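Local coordinates for protein beta-glucoside phosphorylase BglX (Unidentified, PDB 5VQE) that probably cleaves beta-glucosides by phosphorolysis, as a member of glycoside hydrolase family 3 that forms a covalent glycosyl-enzyme intermediate, at residues I38-D44 and A61-F67; L88-E94 and G140-E146; L284-T290 and G312-F318. All coordinates share one frame. Residues are numbered along the deposited sequence.

Interaction 1 of 3, residues I38-D44 and A61-F67; sequences ICEIIWD and AVMYRPF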
loop_
_atom_site.group_PDB
_atom_site.type_symbol
_atom_site.label_atom_id
_atom_site.label_comp_id
_atom_site.label_asym_id
_atom_site.label_seq_id
_atom_site.Cartn_x
_atom_site.Cartn_y
_atom_site.Cartn_z
ATOM N N ILE A 38 -13.668 -13.642 -9.803
ATOM C CA ILE A 38 -14.021 -12.752 -8.697
ATOM C C ILE A 38 -13.128 -13.036 -7.498
ATOM O O ILE A 38 -12.983 -14.188 -7.076
ATOM C CB ILE A 38 -15.503 -12.900 -8.306
ATOM C CG1 ILE A 38 -16.406 -12.458 -9.456
ATOM C CG2 ILE A 38 -15.815 -12.067 -7.058
ATOM C CD1 ILE A 38 -17.870 -12.847 -9.283
ATOM N N CYS A 39 -12.542 -11.982 -6.944
ATOM C CA CYS A 39 -11.946 -12.024 -5.617
ATOM C C CYS A 39 -12.910 -11.393 -4.623
ATOM O O CYS A 39 -13.370 -10.266 -4.834
ATOM C CB CYS A 39 -10.612 -11.282 -5.583
ATOM S SG CYS A 39 -9.923 -11.227 -3.937
ATOM N N GLU A 40 -13.203 -12.111 -3.542
ATOM C CA GLU A 40 -14.098 -11.626 -2.498
ATOM C C GLU A 40 -13.317 -11.197 -1.261
ATOM O O GLU A 40 -12.379 -11.877 -0.836
ATOM C CB GLU A 40 -15.106 -12.708 -2.113
ATOM C CG GLU A 40 -16.272 -12.833 -3.063
ATOM C CD GLU A 40 -17.176 -11.602 -3.041
ATOM O OE1 GLU A 40 -17.504 -11.104 -1.943
ATOM O OE2 GLU A 40 -17.538 -11.115 -4.129
ATOM N N ILE A 41 -13.730 -10.081 -0.667
ATOM C CA ILE A 41 -13.094 -9.579 0.544
ATOM C C ILE A 41 -13.608 -10.360 1.747
ATOM O O ILE A 41 -14.752 -10.819 1.776
ATOM C CB ILE A 41 -13.344 -8.063 0.698
ATOM C CG1 ILE A 41 -12.338 -7.455 1.674
ATOM C CG2 ILE A 41 -14.776 -7.779 1.146
ATOM C CD1 ILE A 41 -12.345 -5.932 1.671
ATOM N N ILE A 42 -12.754 -10.513 2.755
ATOM C CA ILE A 42 -13.104 -11.244 3.965
ATOM C C ILE A 42 -12.685 -10.430 5.181
ATOM O O ILE A 42 -11.559 -9.926 5.246
ATOM C CB ILE A 42 -12.461 -12.645 3.976
ATOM C CG1 ILE A 42 -13.253 -13.543 3.027
ATOM C CG2 ILE A 42 -12.430 -13.232 5.386
ATOM C CD1 ILE A 42 -12.691 -14.890 2.829
ATOM N N TRP A 43 -13.601 -10.306 6.138
ATOM C CA TRP A 43 -13.359 -9.642 7.412
ATOM C C TRP A 43 -13.734 -10.602 8.532
ATOM O O TRP A 43 -14.490 -11.556 8.331
ATOM C CB TRP A 43 -14.168 -8.334 7.577
ATOM C CG TRP A 43 -15.060 -7.943 6.416
ATOM C CD1 TRP A 43 -15.983 -8.726 5.779
ATOM C CD2 TRP A 43 -15.130 -6.655 5.783
ATOM N NE1 TRP A 43 -16.604 -8.016 4.782
ATOM C CE2 TRP A 43 -16.102 -6.741 4.766
ATOM C CE3 TRP A 43 -14.461 -5.441 5.973
ATOM C CZ2 TRP A 43 -16.419 -5.661 3.942
ATOM C CZ3 TRP A 43 -14.780 -4.370 5.153
ATOM C CH2 TRP A 43 -15.749 -4.488 4.151
ATOM N N ASP A 44 -13.200 -10.340 9.720
ATOM C CA ASP A 44 -13.495 -11.141 10.910
ATOM C C ASP A 44 -14.248 -10.254 11.904
ATOM O O ASP A 44 -13.649 -9.546 12.712
ATOM C CB ASP A 44 -12.222 -11.712 11.527
ATOM C CG ASP A 44 -12.515 -12.696 12.662
ATOM O OD1 ASP A 44 -11.562 -13.130 13.346
ATOM O OD2 ASP A 44 -13.696 -13.053 12.856
ATOM N N ALA A 61 -10.654 -16.183 -5.758
ATOM C CA ALA A 61 -9.705 -15.677 -4.772
ATOM C C ALA A 61 -10.460 -14.988 -3.645
ATOM O O ALA A 61 -11.645 -14.677 -3.767
ATOM C CB ALA A 61 -8.706 -14.701 -5.410
ATOM N N VAL A 62 -9.755 -14.772 -2.530
ATOM C CA VAL A 62 -10.216 -13.909 -1.454
ATOM C C VAL A 62 -9.059 -13.017 -1.032
ATOM O O VAL A 62 -7.891 -13.321 -1.285
ATOM C CB VAL A 62 -10.745 -14.692 -0.233
ATOM C CG1 VAL A 62 -11.926 -15.552 -0.624
ATOM C CG2 VAL A 62 -9.645 -15.551 0.374
ATOM N N MET A 63 -9.398 -11.901 -0.385
ATOM C CA MET A 63 -8.425 -11.042 0.282
ATOM C C MET A 63 -8.828 -10.875 1.740
ATOM O O MET A 63 -9.992 -10.586 2.034
ATOM C CB MET A 63 -8.322 -9.659 -0.371
ATOM C CG MET A 63 -7.103 -8.868 0.144
ATOM S SD MET A 63 -7.182 -7.066 0.022
ATOM C CE MET A 63 -8.314 -6.701 1.358
ATOM N N TYR A 64 -7.870 -11.061 2.645
ATOM C CA TYR A 64 -8.093 -10.859 4.071
ATOM C C TYR A 64 -7.869 -9.388 4.404
ATOM O O TYR A 64 -6.802 -8.836 4.111
ATOM C CB TYR A 64 -7.149 -11.713 4.924
ATOM C CG TYR A 64 -7.301 -13.219 4.800
ATOM C CD1 TYR A 64 -8.523 -13.795 4.502
ATOM C CD2 TYR A 64 -6.218 -14.059 5.004
ATOM C CE1 TYR A 64 -8.661 -15.160 4.397
ATOM C CE2 TYR A 64 -6.347 -15.436 4.897
ATOM C CZ TYR A 64 -7.574 -15.976 4.598
ATOM O OH TYR A 64 -7.718 -17.337 4.490
ATOM N N ARG A 65 -8.878 -8.754 4.995
ATOM C CA ARG A 65 -8.675 -7.516 5.730
ATOM C C ARG A 65 -7.838 -7.811 6.966
ATOM O O ARG A 65 -7.626 -8.973 7.317
ATOM C CB ARG A 65 -10.012 -6.902 6.128
ATOM C CG ARG A 65 -10.778 -6.270 4.972
ATOM C CD ARG A 65 -10.114 -4.988 4.454
ATOM N NE ARG A 65 -9.791 -4.046 5.522
ATOM C CZ ARG A 65 -10.696 -3.370 6.223
ATOM N NH1 ARG A 65 -11.991 -3.533 5.981
ATOM N NH2 ARG A 65 -10.308 -2.534 7.175
ATOM N N PRO A 66 -7.349 -6.780 7.655
ATOM C CA PRO A 66 -6.527 -7.030 8.847
ATOM C C PRO A 66 -7.336 -7.570 10.012
ATOM O O PRO A 66 -8.164 -6.866 10.598
ATOM C CB PRO A 66 -5.935 -5.652 9.180
ATOM C CG PRO A 66 -6.161 -4.812 7.985
ATOM C CD PRO A 66 -7.391 -5.349 7.315
ATOM N N PHE A 67 -7.125 -8.838 10.327
ATOM C CA PHE A 67 -7.544 -9.396 11.599
ATOM C C PHE A 67 -6.416 -10.316 12.066
ATOM O O PHE A 67 -5.313 -10.295 11.514
ATOM C CB PHE A 67 -8.924 -10.061 11.471
ATOM C CG PHE A 67 -9.036 -11.061 10.355
ATOM C CD1 PHE A 67 -9.461 -10.671 9.095
ATOM C CD2 PHE A 67 -8.757 -12.393 10.577
ATOM C CE1 PHE A 67 -9.582 -11.589 8.070
ATOM C CE2 PHE A 67 -8.878 -13.321 9.553
ATOM C CZ PHE A 67 -9.290 -12.916 8.298
#

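Interaction 2 of 3, residues L88-E94 and G140-E146; sequences LIACNLE and GVNWTYE. With G2F (2-deoxy-2-fluoro-alpha-D-glucopyranose), chain B.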
loop_
_atom_site.group_PDB
_atom_site.type_symbol
_atom_site.label_atom_id
_atom_site.label_comp_id
_atom_site.label_asym_id
_atom_site.label_seq_id
_atom_site.Cartn_x
_atom_site.Cartn_y
_atom_site.Cartn_z
ATOM N N LEU A 88 -6.617 -18.392 -4.694
ATOM C CA LEU A 88 -5.591 -17.399 -4.401
ATOM C C LEU A 88 -6.040 -16.606 -3.181
ATOM O O LEU A 88 -7.208 -16.209 -3.089
ATOM C CB LEU A 88 -5.363 -16.471 -5.591
ATOM C CG LEU A 88 -4.823 -17.129 -6.862
ATOM C CD1 LEU A 88 -4.837 -16.131 -7.985
ATOM C CD2 LEU A 88 -3.425 -17.676 -6.652
ATOM N N ILE A 89 -5.135 -16.420 -2.223
ATOM C CA ILE A 89 -5.439 -15.741 -0.967
ATOM C C ILE A 89 -4.543 -14.515 -0.889
ATOM O O ILE A 89 -3.325 -14.637 -0.707
ATOM C CB ILE A 89 -5.245 -16.658 0.251
ATOM C CG1 ILE A 89 -6.210 -17.846 0.178
ATOM C CG2 ILE A 89 -5.493 -15.894 1.540
ATOM C CD1 ILE A 89 -5.954 -18.911 1.213
ATOM N N ALA A 90 -5.143 -13.337 -1.027
ATOM C CA ALA A 90 -4.411 -12.086 -1.129
ATOM C C ALA A 90 -4.462 -11.292 0.174
ATOM O O ALA A 90 -5.307 -11.522 1.044
ATOM C CB ALA A 90 -4.970 -11.236 -2.271
ATOM N N CYS A 91 -3.527 -10.350 0.292
ATOM C CA CYS A 91 -3.451 -9.453 1.437
ATOM C C CYS A 91 -2.663 -8.210 1.024
ATOM O O CYS A 91 -1.709 -8.308 0.241
ATOM C CB CYS A 91 -2.786 -10.153 2.637
ATOM S SG CYS A 91 -3.073 -9.369 4.254
ATOM N N ASN A 92 -3.060 -7.050 1.562
ATOM C CA ASN A 92 -2.338 -5.791 1.364
ATOM C C ASN A 92 -1.176 -5.712 2.360
ATOM O O ASN A 92 -1.159 -4.893 3.281
ATOM C CB ASN A 92 -3.259 -4.585 1.550
ATOM C CG ASN A 92 -4.247 -4.396 0.413
ATOM O OD1 ASN A 92 -5.469 -4.284 0.626
ATOM N ND2 ASN A 92 -3.727 -4.308 -0.790
ATOM N N LEU A 93 -0.173 -6.568 2.150
ATOM C CA LEU A 93 0.991 -6.612 3.039
ATOM C C LEU A 93 1.997 -5.558 2.576
ATOM O O LEU A 93 2.997 -5.842 1.920
ATOM C CB LEU A 93 1.593 -8.007 3.063
ATOM C CG LEU A 93 0.689 -9.081 3.659
ATOM C CD1 LEU A 93 1.005 -10.430 3.038
ATOM C CD2 LEU A 93 0.838 -9.131 5.181
ATOM N N GLU A 94 1.722 -4.314 2.964
ATOM C CA GLU A 94 2.422 -3.142 2.458
ATOM C C GLU A 94 3.666 -2.791 3.270
ATOM O O GLU A 94 4.662 -2.339 2.699
ATOM C CB GLU A 94 1.452 -1.956 2.453
ATOM C CG GLU A 94 1.986 -0.669 1.879
ATOM C CD GLU A 94 0.982 0.458 2.037
ATOM O OE1 GLU A 94 1.055 1.190 3.052
ATOM O OE2 GLU A 94 0.095 0.582 1.165
ATOM N N GLY A 140 -1.254 -18.624 5.350
ATOM C CA GLY A 140 -1.902 -19.092 4.140
ATOM C C GLY A 140 -1.972 -18.094 3.004
ATOM O O GLY A 140 -2.447 -18.456 1.923
ATOM N N VAL A 141 -1.522 -16.857 3.203
ATOM C CA VAL A 141 -1.512 -15.880 2.125
ATOM C C VAL A 141 -0.519 -16.320 1.058
ATOM O O VAL A 141 0.630 -16.680 1.361
ATOM C CB VAL A 141 -1.168 -14.484 2.667
ATOM C CG1 VAL A 141 -0.972 -13.490 1.525
ATOM C CG2 VAL A 141 -2.253 -13.999 3.599
ATOM N N ASN A 142 -0.952 -16.287 -0.204
ATOM C CA ASN A 142 -0.078 -16.627 -1.320
ATOM C C ASN A 142 0.001 -15.523 -2.368
ATOM O O ASN A 142 0.576 -15.745 -3.440
ATOM C CB ASN A 142 -0.517 -17.947 -1.968
ATOM C CG ASN A 142 -1.976 -17.961 -2.384
ATOM O OD1 ASN A 142 -2.517 -16.975 -2.891
ATOM N ND2 ASN A 142 -2.624 -19.110 -2.185
ATOM N N TRP A 143 -0.517 -14.332 -2.072
ATOM C CA TRP A 143 -0.589 -13.240 -3.041
ATOM C C TRP A 143 -0.561 -11.930 -2.265
ATOM O O TRP A 143 -1.494 -11.647 -1.515
ATOM C CB TRP A 143 -1.869 -13.360 -3.864
ATOM C CG TRP A 143 -1.986 -12.473 -5.065
ATOM C CD1 TRP A 143 -1.018 -11.681 -5.623
ATOM C CD2 TRP A 143 -3.155 -12.305 -5.870
ATOM N NE1 TRP A 143 -1.523 -11.029 -6.730
ATOM C CE2 TRP A 143 -2.833 -11.400 -6.898
ATOM C CE3 TRP A 143 -4.448 -12.837 -5.821
ATOM C CZ2 TRP A 143 -3.765 -11.010 -7.864
ATOM C CZ3 TRP A 143 -5.366 -12.442 -6.774
ATOM C CH2 TRP A 143 -5.016 -11.552 -7.788
ATOM N N THR A 144 0.492 -11.137 -2.421
ATOM C CA THR A 144 0.530 -9.810 -1.822
ATOM C C THR A 144 0.249 -8.784 -2.908
ATOM O O THR A 144 0.824 -8.856 -4.001
ATOM C CB THR A 144 1.859 -9.509 -1.127
ATOM O OG1 THR A 144 1.757 -8.242 -0.472
ATOM C CG2 THR A 144 3.028 -9.465 -2.095
ATOM N N TYR A 145 -0.677 -7.874 -2.620
ATOM C CA TYR A 145 -1.042 -6.815 -3.552
ATOM C C TYR A 145 -0.001 -5.700 -3.492
ATOM O O TYR A 145 -0.334 -4.545 -3.222
ATOM C CB TYR A 145 -2.430 -6.262 -3.218
ATOM C CG TYR A 145 -3.617 -7.120 -3.593
ATOM C CD1 TYR A 145 -3.582 -7.984 -4.681
ATOM C CD2 TYR A 145 -4.805 -7.021 -2.874
ATOM C CE1 TYR A 145 -4.691 -8.733 -5.032
ATOM C CE2 TYR A 145 -5.915 -7.761 -3.221
ATOM C CZ TYR A 145 -5.859 -8.611 -4.298
ATOM O OH TYR A 145 -6.985 -9.341 -4.624
ATOM N N GLU A 146 1.263 -6.054 -3.687
ATOM C CA GLU A 146 2.383 -5.128 -3.595
ATOM C C GLU A 146 3.494 -5.663 -4.487
ATOM O O GLU A 146 3.536 -6.863 -4.771
ATOM C CB GLU A 146 2.888 -5.001 -2.154
ATOM C CG GLU A 146 1.828 -4.982 -1.056
ATOM C CD GLU A 146 1.095 -3.664 -0.909
ATOM O OE1 GLU A 146 1.608 -2.617 -1.367
ATOM O OE2 GLU A 146 -0.010 -3.679 -0.311
HETATM C C1 G2F B . -7.682 -0.838 -4.343
HETATM C C2 G2F B . -6.394 -0.101 -3.852
HETATM C C3 G2F B . -5.223 -1.128 -3.856
HETATM C C4 G2F B . -5.638 -2.357 -2.989
HETATM C C5 G2F B . -6.956 -2.955 -3.588
HETATM C C6 G2F B . -7.474 -4.163 -2.710
HETATM O O3 G2F B . -4.136 -0.535 -3.197
HETATM O O4 G2F B . -4.642 -3.333 -3.144
HETATM O O5 G2F B . -7.961 -1.956 -3.537
HETATM O O6 G2F B . -7.551 -3.741 -1.378
HETATM F F2 G2F B . -6.090 0.911 -4.694
HETATM O O HOH W 1 -1.339 -1.336 -0.028
HETATM O O HOH W 2 4.780 -2.735 -0.011
#

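Interaction 3 of 3, residues L284-T290 and G312-F318; sequences LICTDAT and GADMLTF. With G2F (2-deoxy-2-fluoro-alpha-D-glucopyranose), chain B.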
loop_
_atom_site.group_PDB
_atom_site.type_symbol
_atom_site.label_atom_id
_atom_site.label_comp_id
_atom_site.label_asym_id
_atom_site.label_seq_id
_atom_site.Cartn_x
_atom_site.Cartn_y
_atom_site.Cartn_z
ATOM N N LEU A 284 -0.915 -12.013 -14.682
ATOM C CA LEU A 284 -2.318 -11.827 -14.330
ATOM C C LEU A 284 -2.624 -10.352 -14.094
ATOM O O LEU A 284 -1.905 -9.668 -13.357
ATOM C CB LEU A 284 -2.642 -12.639 -13.075
ATOM C CG LEU A 284 -4.102 -12.905 -12.670
ATOM C CD1 LEU A 284 -4.145 -13.867 -11.514
ATOM C CD2 LEU A 284 -4.834 -11.648 -12.231
ATOM N N ILE A 285 -3.712 -9.869 -14.687
ATOM C CA ILE A 285 -4.194 -8.507 -14.468
ATOM C C ILE A 285 -5.445 -8.581 -13.601
ATOM O O ILE A 285 -6.417 -9.259 -13.957
ATOM C CB ILE A 285 -4.500 -7.786 -15.791
ATOM C CG1 ILE A 285 -3.244 -7.628 -16.641
ATOM C CG2 ILE A 285 -5.113 -6.418 -15.516
ATOM C CD1 ILE A 285 -3.513 -7.110 -18.039
ATOM N N CYS A 286 -5.436 -7.882 -12.475
ATOM C CA CYS A 286 -6.631 -7.746 -11.651
ATOM C C CYS A 286 -6.986 -6.273 -11.530
ATOM O O CYS A 286 -6.130 -5.396 -11.678
ATOM C CB CYS A 286 -6.450 -8.370 -10.263
ATOM S SG CYS A 286 -5.218 -7.571 -9.209
ATOM N N THR A 287 -8.265 -6.003 -11.293
ATOM C CA THR A 287 -8.676 -4.630 -11.067
ATOM C C THR A 287 -8.390 -4.233 -9.624
ATOM O O THR A 287 -8.212 -5.074 -8.739
ATOM C CB THR A 287 -10.163 -4.422 -11.371
ATOM O OG1 THR A 287 -10.972 -5.054 -10.374
ATOM C CG2 THR A 287 -10.543 -4.998 -12.736
ATOM N N ASP A 288 -8.301 -2.929 -9.406
ATOM C CA ASP A 288 -8.442 -2.416 -8.059
ATOM C C ASP A 288 -9.893 -2.591 -7.625
ATOM O O ASP A 288 -10.780 -2.840 -8.448
ATOM C CB ASP A 288 -8.016 -0.952 -8.001
ATOM C CG ASP A 288 -7.864 -0.444 -6.585
ATOM O OD1 ASP A 288 -7.552 -1.263 -5.672
ATOM O OD2 ASP A 288 -8.056 0.772 -6.426
ATOM N N ALA A 289 -10.123 -2.481 -6.317
ATOM C CA ALA A 289 -11.435 -2.761 -5.730
ATOM C C ALA A 289 -12.557 -2.056 -6.487
ATOM O O ALA A 289 -12.525 -0.834 -6.673
ATOM C CB ALA A 289 -11.435 -2.330 -4.259
ATOM N N THR A 290 -13.567 -2.829 -6.903
ATOM C CA THR A 290 -14.583 -2.334 -7.830
ATOM C C THR A 290 -15.693 -1.534 -7.161
ATOM O O THR A 290 -16.550 -0.999 -7.871
ATOM C CB THR A 290 -15.230 -3.483 -8.604
ATOM O OG1 THR A 290 -16.094 -4.222 -7.733
ATOM C CG2 THR A 290 -14.175 -4.417 -9.216
ATOM N N GLY A 312 -9.438 -6.653 -20.903
ATOM C CA GLY A 312 -8.105 -7.131 -20.586
ATOM C C GLY A 312 -7.842 -7.526 -19.149
ATOM O O GLY A 312 -6.795 -8.109 -18.855
ATOM N N ALA A 313 -8.765 -7.223 -18.242
ATOM C CA ALA A 313 -8.623 -7.666 -16.862
ATOM C C ALA A 313 -8.939 -9.151 -16.758
ATOM O O ALA A 313 -9.871 -9.646 -17.395
ATOM C CB ALA A 313 -9.545 -6.866 -15.948
ATOM N N ASP A 314 -8.148 -9.865 -15.961
ATOM C CA ASP A 314 -8.409 -11.277 -15.714
ATOM C C ASP A 314 -9.278 -11.503 -14.491
ATOM O O ASP A 314 -9.980 -12.523 -14.418
ATOM C CB ASP A 314 -7.090 -12.039 -15.537
ATOM C CG ASP A 314 -6.195 -11.941 -16.754
ATOM O OD1 ASP A 314 -6.704 -12.127 -17.885
ATOM O OD2 ASP A 314 -4.986 -11.668 -16.581
ATOM N N MET A 315 -9.259 -10.574 -13.538
ATOM C CA MET A 315 -9.969 -10.747 -12.280
ATOM C C MET A 315 -10.546 -9.429 -11.788
ATOM O O MET A 315 -9.897 -8.376 -11.865
ATOM C CB MET A 315 -9.018 -11.354 -11.243
ATOM C CG MET A 315 -9.547 -11.445 -9.842
ATOM S SD MET A 315 -8.545 -12.515 -8.775
ATOM C CE MET A 315 -7.906 -13.722 -9.880
ATOM N N LEU A 316 -11.782 -9.505 -11.287
ATOM C CA LEU A 316 -12.454 -8.388 -10.642
ATOM C C LEU A 316 -12.229 -8.486 -9.146
ATOM O O LEU A 316 -12.503 -9.529 -8.539
ATOM C CB LEU A 316 -13.956 -8.404 -10.936
ATOM C CG LEU A 316 -14.361 -8.187 -12.395
ATOM C CD1 LEU A 316 -15.734 -8.780 -12.672
ATOM C CD2 LEU A 316 -14.366 -6.715 -12.723
ATOM N N THR A 317 -11.741 -7.406 -8.550
ATOM C CA THR A 317 -11.408 -7.394 -7.127
ATOM C C THR A 317 -12.593 -6.821 -6.353
ATOM O O THR A 317 -12.823 -5.608 -6.340
ATOM C CB THR A 317 -10.125 -6.608 -6.892
ATOM O OG1 THR A 317 -9.085 -7.207 -7.675
ATOM C CG2 THR A 317 -9.726 -6.630 -5.421
ATOM N N PHE A 318 -13.362 -7.718 -5.741
ATOM C CA PHE A 318 -14.436 -7.399 -4.805
ATOM C C PHE A 318 -15.737 -7.114 -5.532
ATOM O O PHE A 318 -15.736 -6.672 -6.687
ATOM C CB PHE A 318 -14.106 -6.202 -3.906
ATOM C CG PHE A 318 -12.823 -6.340 -3.150
ATOM C CD1 PHE A 318 -12.213 -7.577 -3.003
ATOM C CD2 PHE A 318 -12.225 -5.225 -2.577
ATOM C CE1 PHE A 318 -11.019 -7.696 -2.302
ATOM C CE2 PHE A 318 -11.032 -5.341 -1.878
ATOM C CZ PHE A 318 -10.437 -6.575 -1.733
HETATM C C1 G2F B . -7.682 -0.838 -4.343
HETATM C C2 G2F B . -6.394 -0.101 -3.852
HETATM C C3 G2F B . -5.223 -1.128 -3.856
HETATM C C4 G2F B . -5.638 -2.357 -2.989
HETATM C C5 G2F B . -6.956 -2.955 -3.588
HETATM C C6 G2F B . -7.474 -4.163 -2.710
HETATM O O3 G2F B . -4.136 -0.535 -3.197
HETATM O O4 G2F B . -4.642 -3.333 -3.144
HETATM O O5 G2F B . -7.961 -1.956 -3.537
HETATM O O6 G2F B . -7.551 -3.741 -1.378
HETATM F F2 G2F B . -6.090 0.911 -4.694
#

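Interaction 1 of 3, residues I38-D44 and A61-F67
Strands 38-42 and 61-64 run parallel, and their backbone polar groups alternate in donating across the gap. Ala-61 N reaches Ile-38 O in a weak bond of 3.3 Å; Glu-40 gives its N to Ala-61 O (3.0 Å) and takes Met-63 N on its O (3.0 Å). Ile-42 repeats the pattern, its N bonded to Met-63 O and its O to Arg-65 N, each at 2.9 Å. The N and O of Cys-39 and Val-62 face outward, to strand 316-317 and strand 88-91 respectively. Polar side chains look to other partners: Glu-40 to Thr-319, Tyr-64 to Thr-76, Asp-44 to Arg-71 in a salt bridge. Asp-44 lays its CB over the face of the Phe-67 ring, 3.8 Å from the centroid. Ile-42 packs on Val-62 (CD1 to CG1, 3.6 Å), while Met-63, on the face shared with Cys-39 and Ile-41, touches the bound sugar. Main-chain bonding thus holds the pair in the barrel, leaving the side chains to pack the two faces, with Met-63 reaching the pocket.

Interaction 2 of 3, residues L88-E94 and G140-E146
Gly-140 ends helix 122-138 in a Schellman motif, its positive phi turning the chain toward strand 88-91, and its O lies 3.6 Å from Ile-89 CD1. Val-141 follows with an apolar contact, its CG1 4.0 Å from Cys-91 CB and 3.9 Å from Leu-93 CD1. Asn-142 then bonds Ile-89 twice along one edge: its OD1 accepts Ile-89 N at 2.8 Å, and its own N donates to Ile-89 O at 2.9 Å, so a side chain stands in for a missing backbone acceptor just where the strand begins. Trp-143 pairs in parallel with Ala-90, its O taking a weak bond from Cys-91 N (3.0 Å), while its indole packs against Leu-88 CB and Ala-90 CB and its NE1 bonds Thr-237. Thr-144 pairs with Cys-91 and sends its OG1 to Tyr-179. Tyr-145 N donates to Cys-91 O (3.1 Å), and its ring receives Ala-90 CB over one face, 3.8 Å from the centroid; its CB is 3.7 Å from O4 of the bound fluoroglucose. At Glu-146 the carboxylate comes near that of Glu-94, OE1 to OE2 4.4 Å. A water donates to OE2 of both, at 2.7 Å each, and salt bridges from Lys-193 to Glu-146 and from Arg-163 to Glu-94 offset the like charges. Neighbouring parallel strands joined through helices, with substrate-contacting residues at their C-terminal ends, are the hallmark of a TIM-barrel active site, here the sugar pocket of a GH3 enzyme.

Interaction 3 of 3, residues L284-T290 and G312-F318
Threonine hydroxyls and one aspartate carboxylate supply much of the polar bonding here. Thr-317 OG1 donates to Thr-287 O at 2.5 Å, and Thr-317 N returns a bond of 3.1 Å to Thr-287 OG1, which itself donates to Asp-288 O (2.9 Å). Further on, Thr-290 is anchored twice, by its N to Thr-317 O (2.9 Å) and by its OG1 to Phe-318 O (2.7 Å). At the opposite end Asp-314 brackets Ile-285: its N donates to Ile-285 O (2.7 Å) and its OD2 accepts Ile-285 N (2.9 Å), while salt bridges to Arg-276 and Arg-342 balance the carboxylate. Between these ends Thr-287 N bonds to Met-315 O (2.9 Å), beside the single bridge of Cys-286 and Met-315.

Asp-288, turned away from 312-318, is covalently joined to the inhibitor sugar, its OD1 1.4 Å from C1, as expected of the catalytic nucleophile trapped as a 2-fluoroglucosyl-enzyme. Next to it Ala-289 CB packs 3.4 Å from Phe-318 CD2, and the Phe-318 ring reaches the sugar, CE2 to C6 3.8 Å. Apolar contacts continue with Cys-286 CB on Met-315 CB (4.1 Å) and Thr-287 CG2 on Ala-313 CB (3.8 Å). Gly-312, in a Schellman motif, closes helix 301-310 and leads the chain into this pairing. Strand 237-244 bonds the far edge of 284-287, strand 38-42 pairs with the other side of 316-317 through Cys-39, helix 268-278 packs on Ile-285 and Ala-313, and helix 340-356 lies against Asp-314 and Met-315.

How the interactions relate
From the N terminus, interaction 1 comes first, closing a loop without helix or strand between 38-44 and 61-67. Interaction 2 follows, spanning two helices from 88-94 to 140-146, and interaction 3 last, joining 284-290 to 312-318 across helices 293-296 and 301-310. The three loops stand in series, with none enclosing or crossing another. They are stitched sideways: backbone hydrogen bonds link Val-62 to Leu-88 and Ala-90, and Cys-39 to Leu-316 and Phe-318, so the last barrel strand meets the first. Inside, Trp-143 packs on Met-315 and Cys-286. Met-63, Asn-92, Tyr-145, Asp-288, Ala-289 and Phe-318 gather from all three contacts around one sugar.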